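Local coordinates for Endonuclease/exonuclease/phosphatase domain-containing protein (Enterococcus faecalis, PDB 3L1W) that belongs to the endonuclease/exonuclease/phosphatase family and may act as a 3'-5' RNA exonuclease, although its function has not been established, at residues 164-169 and 212-217. Sequence-based numbering, arbitrary orientation.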
loop_
_atom_site.group_PDB
_atom_site.type_symbol
_atom_site.label_atom_id
_atom_site.label_comp_id
_atom_site.label_asym_id
_atom_site.label_seq_id
_atom_site.Cartn_x
_atom_site.Cartn_y
_atom_site.Cartn_z
HETATM N N MSE A 164 -3.626 -4.158 -20.185
HETATM C CA MSE A 164 -3.028 -3.317 -19.145
HETATM C C MSE A 164 -1.789 -2.620 -19.636
HETATM O O MSE A 164 -0.930 -3.234 -20.250
HETATM C CB MSE A 164 -2.604 -4.180 -17.951
HETATM C CG MSE A 164 -3.579 -5.261 -17.593
HETATM SE SE MSE A 164 -2.896 -6.382 -16.146
HETATM C CE MSE A 164 -2.977 -5.071 -14.746
ATOM N N GLY A 165 -1.665 -1.340 -19.331
ATOM C CA GLY A 165 -0.404 -0.681 -19.588
ATOM C C GLY A 165 -0.500 0.806 -19.833
ATOM O O GLY A 165 -1.455 1.476 -19.439
ATOM N N ASP A 166 0.529 1.304 -20.497
ATOM C CA ASP A 166 0.681 2.718 -20.753
ATOM C C ASP A 166 0.148 3.026 -22.152
ATOM O O ASP A 166 0.777 2.686 -23.166
ATOM C CB ASP A 166 2.159 3.073 -20.618
ATOM C CG ASP A 166 2.433 4.546 -20.832
ATOM O OD1 ASP A 166 1.540 5.280 -21.316
ATOM O OD2 ASP A 166 3.564 4.970 -20.516
ATOM N N PHE A 167 -1.025 3.649 -22.210
ATOM C CA PHE A 167 -1.675 3.953 -23.483
ATOM C C PHE A 167 -1.140 5.241 -24.086
ATOM O O PHE A 167 -1.422 5.540 -25.248
ATOM C CB PHE A 167 -3.199 4.069 -23.315
ATOM C CG PHE A 167 -3.895 2.748 -23.151
ATOM C CD1 PHE A 167 -4.948 2.390 -23.986
ATOM C CD2 PHE A 167 -3.506 1.871 -22.162
ATOM C CE1 PHE A 167 -5.589 1.164 -23.825
ATOM C CE2 PHE A 167 -4.141 0.647 -22.005
ATOM C CZ PHE A 167 -5.175 0.300 -22.840
ATOM N N ASN A 168 -0.387 6.012 -23.296
ATOM C CA ASN A 168 0.072 7.325 -23.748
ATOM C C ASN A 168 -1.078 8.199 -24.243
ATOM O O ASN A 168 -0.877 9.076 -25.082
ATOM C CB ASN A 168 1.141 7.190 -24.851
ATOM C CG ASN A 168 2.562 7.225 -24.296
ATOM O OD1 ASN A 168 2.885 8.057 -23.442
ATOM N ND2 ASN A 168 3.421 6.339 -24.791
ATOM N N ALA A 169 -2.278 7.980 -23.706
ATOM C CA ALA A 169 -3.461 8.696 -24.185
ATOM C C ALA A 169 -4.403 9.024 -23.041
ATOM O O ALA A 169 -4.753 8.143 -22.263
ATOM C CB ALA A 169 -4.203 7.867 -25.235
ATOM N N GLU A 212 -1.241 13.275 -15.491
ATOM C CA GLU A 212 -1.783 12.757 -16.739
ATOM C C GLU A 212 -2.366 11.364 -16.508
ATOM O O GLU A 212 -1.780 10.547 -15.802
ATOM C CB GLU A 212 -0.694 12.711 -17.816
ATOM C CG GLU A 212 -0.088 14.079 -18.114
ATOM C CD GLU A 212 0.936 14.037 -19.231
ATOM O OE1 GLU A 212 0.867 13.116 -20.070
ATOM O OE2 GLU A 212 1.818 14.919 -19.263
ATOM N N GLU A 213 -3.533 11.109 -17.090
ATOM C CA GLU A 213 -4.165 9.796 -17.008
ATOM C C GLU A 213 -3.816 9.003 -18.258
ATOM O O GLU A 213 -4.558 9.016 -19.251
ATOM C CB GLU A 213 -5.685 9.930 -16.896
ATOM C CG GLU A 213 -6.151 10.655 -15.652
ATOM C CD GLU A 213 -7.631 10.989 -15.676
ATOM O OE1 GLU A 213 -8.334 10.583 -16.628
ATOM O OE2 GLU A 213 -8.087 11.675 -14.740
ATOM N N ILE A 214 -2.681 8.316 -18.222
ATOM C CA ILE A 214 -2.226 7.615 -19.419
ATOM C C ILE A 214 -2.055 6.102 -19.236
ATOM O O ILE A 214 -1.952 5.371 -20.219
ATOM C CB ILE A 214 -0.932 8.238 -20.006
ATOM C CG1 ILE A 214 0.216 8.228 -18.985
ATOM C CG2 ILE A 214 -1.213 9.660 -20.528
ATOM C CD1 ILE A 214 1.533 8.782 -19.563
ATOM N N ASP A 215 -2.068 5.640 -17.987
ATOM C CA ASP A 215 -1.991 4.201 -17.707
ATOM C C ASP A 215 -3.376 3.689 -17.371
ATOM O O ASP A 215 -4.130 4.377 -16.691
ATOM C CB ASP A 215 -1.055 3.942 -16.531
ATOM C CG ASP A 215 0.341 4.446 -16.790
ATOM O OD1 ASP A 215 1.049 3.818 -17.596
ATOM O OD2 ASP A 215 0.725 5.479 -16.204
ATOM N N TYR A 216 -3.697 2.481 -17.834
ATOM C CA TYR A 216 -5.038 1.916 -17.718
ATOM C C TYR A 216 -5.021 0.421 -17.460
ATOM O O TYR A 216 -4.113 -0.293 -17.898
ATOM C CB TYR A 216 -5.836 2.162 -19.006
ATOM C CG TYR A 216 -6.136 3.617 -19.250
ATOM C CD1 TYR A 216 -7.377 4.155 -18.926
ATOM C CD2 TYR A 216 -5.169 4.462 -19.775
ATOM C CE1 TYR A 216 -7.647 5.499 -19.131
ATOM C CE2 TYR A 216 -5.423 5.804 -19.967
ATOM C CZ TYR A 216 -6.660 6.314 -19.652
ATOM O OH TYR A 216 -6.912 7.645 -19.857
ATOM N N ILE A 217 -6.050 -0.042 -16.755
ATOM C CA ILE A 217 -6.329 -1.460 -16.648
ATOM C C ILE A 217 -7.729 -1.676 -17.200
ATOM O O ILE A 217 -8.724 -1.329 -16.560
ATOM C CB ILE A 217 -6.217 -1.965 -15.194
ATOM C CG1 ILE A 217 -4.781 -1.808 -14.692
ATOM C CG2 ILE A 217 -6.670 -3.422 -15.088
ATOM C CD1 ILE A 217 -4.597 -2.268 -13.222
#
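G165 and Y216 form the one hydrogen-bonded antiparallel pair that joins the GDFN sequence at the end of strand 161-164 to strand 215-220, inside one of the two sheets of a DNase I-like fold. The bond from G165 N to Y216 O measures 3.0 Å, and Y216 N donates back to G165 O; M164 with I217 and D166 with D215 are the flanking non-hydrogen-bonded pairs. Beyond D166 the chain leaves the sheet, yet F167 N still reaches I214 O at 2.8 Å, with the hydrogen bent from the straight line.

Beside Y216, where the chain has left the sheet, F167 offers its ring face to the edge of the Y216 ring, centroids 5.3 Å apart and planes at 63°, a T-shaped pair; H176 meets both rings. With no side chain, G165 accepts a backbone shape in which a CB would press on the preceding carbonyl O. The face carrying M164, I217, D166 and D215 is apolar at one end, where the last torsion of selenomethionine M164, turned to 68°, brings its methyl CE to 3.6 Å from I217 CD1, and acidic at the other.

There the D166 and D215 carboxylates bring OD2 and OD1 to 4.0 Å, two like charges close together. Outside groups hold both: N7 ND2 binds D166 OD2, while T198 OG1 and H242 ND1 bind D215 OD2. D166, its CG anti to the backbone N (chi1 -179°), presents OD1 to N168 N in an Asx turn; N168 ND2 in turn binds L133 O. I214 packs under this turn, its CG2 3.7 Å from A169 N and its CD1 alongside D166 OD1. At the far end of the Y216 ring, the hydroxyl donates to E213 O at 2.8 Å from above the carbonyl plane.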